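Local coordinates for protein Cg3027-pa (Drosophila melanogaster, PDB 2VHH) that probably hydrolyses N-carbamoyl-beta-alanine and its 2-methyl homologue to the beta-amino acid, ammonium and carbon dioxide, the step of pyrimidine degradation that yields beta-alanine, at residues K197-R202 against P240-M245; V203-E208 against K309-F314. One frame throughout, in Å; residues are numbered along the deposited sequence.

In the fold
After strand 191-196, outermost within this chain in the larger sheet, the chain supplies the first halves of both contacts in immediate succession, 197-202 and then 203-208. Contact 1 closes a loop of 37 intervening residues, bringing the segment after that strand against helix 240-248. Contact 2 closes a longer one of 100 residues, joining the turn at 203-208 to 308-315, a strand that is outermost, within this chain, in the second sheet. The two closures therefore cross, since the chain visits their segments alternately. Their centres lie about 20 Å apart, yet a salt bridge from Lys197 to Glu208 connects them, and Pro201 and Ile200 also pack on Glu208.

Contact 1: K197-R202 against P240-M245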
# COMPACT_ATOMS: atom_id res chain seq x y z
N LYS C 197 19.44 24.74 13.70
CA LYS C 197 19.15 25.08 12.30
C LYS C 197 18.86 23.85 11.46
O LYS C 197 19.67 22.94 11.39
CB LYS C 197 20.33 25.85 11.72
CG LYS C 197 20.00 26.75 10.57
CD LYS C 197 21.22 27.55 10.19
CE LYS C 197 20.98 28.34 8.91
NZ LYS C 197 21.97 29.46 8.73
N ASN C 198 17.69 23.84 10.82
CA ASN C 198 17.27 22.70 10.00
C ASN C 198 17.91 22.64 8.61
O ASN C 198 18.19 21.56 8.09
CB ASN C 198 15.75 22.68 9.92
CG ASN C 198 15.13 21.92 11.04
OD1 ASN C 198 15.77 21.07 11.64
ND2 ASN C 198 13.87 22.19 11.32
N HIS C 199 18.14 23.80 8.01
CA HIS C 199 18.59 23.91 6.64
C HIS C 199 19.87 24.72 6.56
O HIS C 199 19.89 25.90 6.91
CB HIS C 199 17.50 24.53 5.77
CG HIS C 199 16.28 23.67 5.68
ND1 HIS C 199 16.03 22.84 4.61
CD2 HIS C 199 15.28 23.46 6.57
CE1 HIS C 199 14.90 22.18 4.83
NE2 HIS C 199 14.43 22.53 6.01
N ILE C 200 20.94 24.07 6.12
CA ILE C 200 22.24 24.69 6.13
C ILE C 200 22.61 25.13 4.72
O ILE C 200 22.54 24.34 3.77
CB ILE C 200 23.31 23.79 6.85
CG1 ILE C 200 23.27 23.98 8.37
CG2 ILE C 200 24.69 24.24 6.53
CD1 ILE C 200 22.03 23.53 9.05
N PRO C 201 22.96 26.43 4.57
CA PRO C 201 23.35 27.04 3.31
C PRO C 201 24.79 26.73 2.94
O PRO C 201 25.62 26.48 3.83
CB PRO C 201 23.22 28.54 3.58
CG PRO C 201 23.43 28.68 5.04
CD PRO C 201 22.97 27.41 5.68
N ARG C 202 25.07 26.77 1.65
CA ARG C 202 26.43 26.61 1.14
C ARG C 202 26.63 27.53 -0.07
O ARG C 202 27.29 27.17 -1.06
CB ARG C 202 26.72 25.13 0.80
CG ARG C 202 25.57 24.38 0.12
CD ARG C 202 24.77 23.56 1.11
NE ARG C 202 25.51 22.39 1.60
CZ ARG C 202 25.19 21.68 2.68
NH1 ARG C 202 24.13 22.01 3.42
NH2 ARG C 202 25.92 20.63 3.04
N PRO C 240 9.44 26.56 2.54
CA PRO C 240 8.04 26.60 2.95
C PRO C 240 7.65 25.44 3.85
O PRO C 240 6.88 25.62 4.79
CB PRO C 240 7.28 26.55 1.63
CG PRO C 240 8.21 27.15 0.65
CD PRO C 240 9.58 26.72 1.08
N GLN C 241 8.22 24.27 3.58
CA GLN C 241 7.92 23.07 4.36
C GLN C 241 8.42 23.17 5.80
O GLN C 241 7.80 22.63 6.70
CB GLN C 241 8.43 21.79 3.67
CG GLN C 241 9.92 21.57 3.66
CD GLN C 241 10.67 22.40 2.66
OE1 GLN C 241 10.24 23.49 2.29
NE2 GLN C 241 11.81 21.91 2.23
N ASN C 242 9.54 23.88 6.00
CA ASN C 242 10.05 24.21 7.32
C ASN C 242 9.05 25.08 8.11
O ASN C 242 8.62 24.72 9.22
CB ASN C 242 11.38 24.93 7.19
CG ASN C 242 12.22 24.90 8.47
OD1 ASN C 242 12.19 23.92 9.23
ND2 ASN C 242 12.99 25.97 8.70
N TRP C 243 8.66 26.20 7.51
CA TRP C 243 7.63 27.07 8.07
C TRP C 243 6.37 26.27 8.37
O TRP C 243 5.76 26.45 9.43
CB TRP C 243 7.28 28.16 7.08
CG TRP C 243 8.30 29.24 6.85
CD1 TRP C 243 9.04 29.42 5.73
CD2 TRP C 243 8.64 30.33 7.73
NE1 TRP C 243 9.83 30.53 5.85
CE2 TRP C 243 9.60 31.12 7.06
CE3 TRP C 243 8.22 30.72 9.01
CZ2 TRP C 243 10.16 32.27 7.63
CZ3 TRP C 243 8.77 31.87 9.57
CH2 TRP C 243 9.73 32.62 8.88
N MET C 244 5.99 25.40 7.44
CA MET C 244 4.74 24.65 7.57
C MET C 244 4.72 23.72 8.77
O MET C 244 3.71 23.58 9.45
CB MET C 244 4.45 23.88 6.29
CG MET C 244 3.06 23.32 6.21
SD MET C 244 2.87 22.33 4.72
CE MET C 244 1.37 21.43 5.06
N MET C 245 5.86 23.10 9.04
CA MET C 245 5.95 22.11 10.10
C MET C 245 5.84 22.76 11.48
O MET C 245 5.21 22.22 12.38
CB MET C 245 7.22 21.28 9.93
CG MET C 245 7.21 19.98 10.72
SD MET C 245 5.77 18.94 10.39
CE MET C 245 5.50 18.20 12.00
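Asn198 and Asn242 meet through their amides, ND2 of Asn198 donating to OD1 of Asn242 over 3.2 Å. The bond is fairly straight at the hydrogen (162°), and the acceptor lies close to the plane of the donating amide, although the two amide planes are turned 66° against each other. Next to this pair runs the imidazole of His199. Its CD2 comes within 3.9 Å of Asn242 CG, the ring and the amide side chain passing each other from opposing directions, while CE1 approaches Gln241 NE2 at 4.0 Å. Asn242 can serve both neighbours because its CG stands opposite the backbone N (chi1 -161°), which carries the amide off the helix toward the loop.

A second shell holds these groups in place. Gly218 O accepts a hydrogen bond from Asn198 ND2, and His239 stacks on the His199 ring. Much of the remaining support comes from a second subunit, where Thr360 O bonds to His199 ND1, Tyr366 OH to His199 NE2, and Gln361 O to Gln241 NE2. The buried polar ends thus illustrate how a loop-to-helix contact can be completed across a subunit boundary.

Lys197, at the start of the loop, points its CB away from the helix and forms a salt bridge with Glu120, its side chain also touching Cys234. That grouping is consistent with the Glu-Lys-Cys triad of the carbon-nitrogen hydrolase superfamily, so the contact joins the segment behind the probable active-site lysine to a helix that follows the probable nucleophile.

Contact 2: V203-E208 against K309-F314; sequences VGDFNE and KEFGPF
Asp205 and Phe311 mark the closest backbone approach, with their CA atoms 8.2 Å apart and no hydrogen bond across the two segments. The chain at Val203-Phe206 folds as a type II' beta turn, closed by Phe206 N bonding to Val203 O over 2.8 Å; Gly204 takes the positive phi of 56° that this turn needs. Facing it, segment 309-314 turns a corner at Lys309 and then runs as a strand containing a cis peptide bond between Gly312 and Pro313.

Contact between the two is made mainly by aromatic and aliphatic carbon. Phe311 swings its ring out toward the turn, its CG lying opposite the backbone N (chi1 -176°), and the leading edge reaches both turn residues. CZ sits over one face of the Phe206 ring, 4.0 Å from Phe206 CZ, in an offset edge-to-face pair whose planes meet at 70° and whose centroids are 5.7 Å apart. Beside it, CE1 of the same ring packs against the CB of Asp205, so that the methylene of the aspartate, rather than its carboxylate, makes the nearest approach.

Around this pairing, Tyr299 of strand 298-299 touches both Asp205 and Phe311. The backbone of Phe311 is hydrogen-bonded to Glu293, placing its strand alongside strand 283-295, while Arg131 of a third subunit bonds to Gly204 O and Asn207 OD1. A short, weakly bonded hairpin around the turn is thereby packed against a strand that is outermost, within this chain, in the second sheet, with a neighbouring subunit hydrogen-bonded to the turn and to the residue after it.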
# COMPACT_ATOMS: atom_id res chain seq x y z
N VAL C 203 26.04 28.72 0.01
CA VAL C 203 25.97 29.63 -1.14
C VAL C 203 26.81 30.90 -0.94
O VAL C 203 26.68 31.60 0.08
CB VAL C 203 24.50 29.92 -1.53
CG1 VAL C 203 23.63 30.06 -0.30
CG2 VAL C 203 24.39 31.16 -2.44
N GLY C 204 27.66 31.17 -1.93
CA GLY C 204 28.50 32.36 -1.93
C GLY C 204 29.37 32.47 -0.70
O GLY C 204 30.19 31.58 -0.42
N ASP C 205 29.19 33.56 0.04
CA ASP C 205 29.98 33.82 1.24
C ASP C 205 29.45 33.04 2.45
O ASP C 205 30.09 32.98 3.51
CB ASP C 205 29.99 35.32 1.55
CG ASP C 205 30.57 36.15 0.41
OD1 ASP C 205 31.75 35.97 0.08
OD2 ASP C 205 29.84 37.01 -0.14
N PHE C 206 28.29 32.42 2.28
CA PHE C 206 27.62 31.72 3.37
C PHE C 206 28.04 30.26 3.41
O PHE C 206 27.27 29.35 3.12
CB PHE C 206 26.11 31.91 3.24
CG PHE C 206 25.68 33.33 3.39
CD1 PHE C 206 25.99 34.27 2.40
CD2 PHE C 206 25.01 33.76 4.52
CE1 PHE C 206 25.62 35.59 2.53
CE2 PHE C 206 24.64 35.07 4.65
CZ PHE C 206 24.94 36.00 3.66
N ASN C 207 29.31 30.06 3.77
CA ASN C 207 29.89 28.73 3.87
C ASN C 207 29.61 28.15 5.25
O ASN C 207 30.53 27.84 6.02
CB ASN C 207 31.38 28.78 3.60
CG ASN C 207 31.71 29.58 2.36
OD1 ASN C 207 31.49 29.14 1.24
ND2 ASN C 207 32.26 30.77 2.57
N GLU C 208 28.33 28.02 5.57
CA GLU C 208 27.89 27.55 6.87
C GLU C 208 28.06 26.04 6.97
O GLU C 208 28.27 25.51 8.06
CB GLU C 208 26.44 27.92 7.10
CG GLU C 208 26.20 29.41 7.22
CD GLU C 208 24.87 29.73 7.86
OE1 GLU C 208 24.26 30.76 7.49
OE2 GLU C 208 24.41 28.95 8.73
N LYS C 309 38.34 41.74 1.89
CA LYS C 309 38.24 41.62 3.35
C LYS C 309 36.90 42.09 3.91
O LYS C 309 36.54 41.71 5.03
CB LYS C 309 39.39 42.39 4.02
CG LYS C 309 40.77 41.89 3.64
CD LYS C 309 41.88 42.57 4.42
CE LYS C 309 43.24 42.01 4.01
NZ LYS C 309 44.36 42.60 4.78
N GLU C 310 36.18 42.91 3.15
CA GLU C 310 34.87 43.46 3.54
C GLU C 310 33.69 42.54 3.23
O GLU C 310 33.40 42.25 2.06
CB GLU C 310 34.63 44.80 2.83
CG GLU C 310 35.10 46.03 3.58
CD GLU C 310 34.67 47.33 2.88
OE1 GLU C 310 34.34 47.27 1.67
OE2 GLU C 310 34.66 48.40 3.53
N PHE C 311 33.00 42.10 4.27
CA PHE C 311 31.79 41.30 4.14
C PHE C 311 30.58 42.12 4.54
O PHE C 311 30.38 42.44 5.72
CB PHE C 311 31.89 40.02 4.99
CG PHE C 311 30.72 39.07 4.84
CD1 PHE C 311 30.16 38.81 3.60
CD2 PHE C 311 30.22 38.41 5.96
CE1 PHE C 311 29.09 37.93 3.49
CE2 PHE C 311 29.16 37.51 5.85
CZ PHE C 311 28.59 37.27 4.62
N GLY C 312 29.77 42.47 3.53
CA GLY C 312 28.56 43.25 3.74
C GLY C 312 28.12 44.00 2.49
O GLY C 312 28.64 43.75 1.40
N PRO C 313 27.17 44.92 2.65
CA PRO C 313 26.55 45.26 3.93
C PRO C 313 25.31 44.41 4.26
O PRO C 313 24.56 44.03 3.36
CB PRO C 313 26.16 46.73 3.73
CG PRO C 313 25.89 46.84 2.23
CD PRO C 313 26.64 45.73 1.54
N PHE C 314 25.12 44.10 5.55
CA PHE C 314 23.90 43.41 6.00
C PHE C 314 22.79 44.43 6.04
O PHE C 314 22.97 45.51 6.60
CB PHE C 314 24.09 42.79 7.38
CG PHE C 314 25.00 41.61 7.38
CD1 PHE C 314 26.33 41.74 7.77
CD2 PHE C 314 24.54 40.36 7.00
CE1 PHE C 314 27.18 40.65 7.77
CE2 PHE C 314 25.39 39.27 7.00
CZ PHE C 314 26.71 39.42 7.39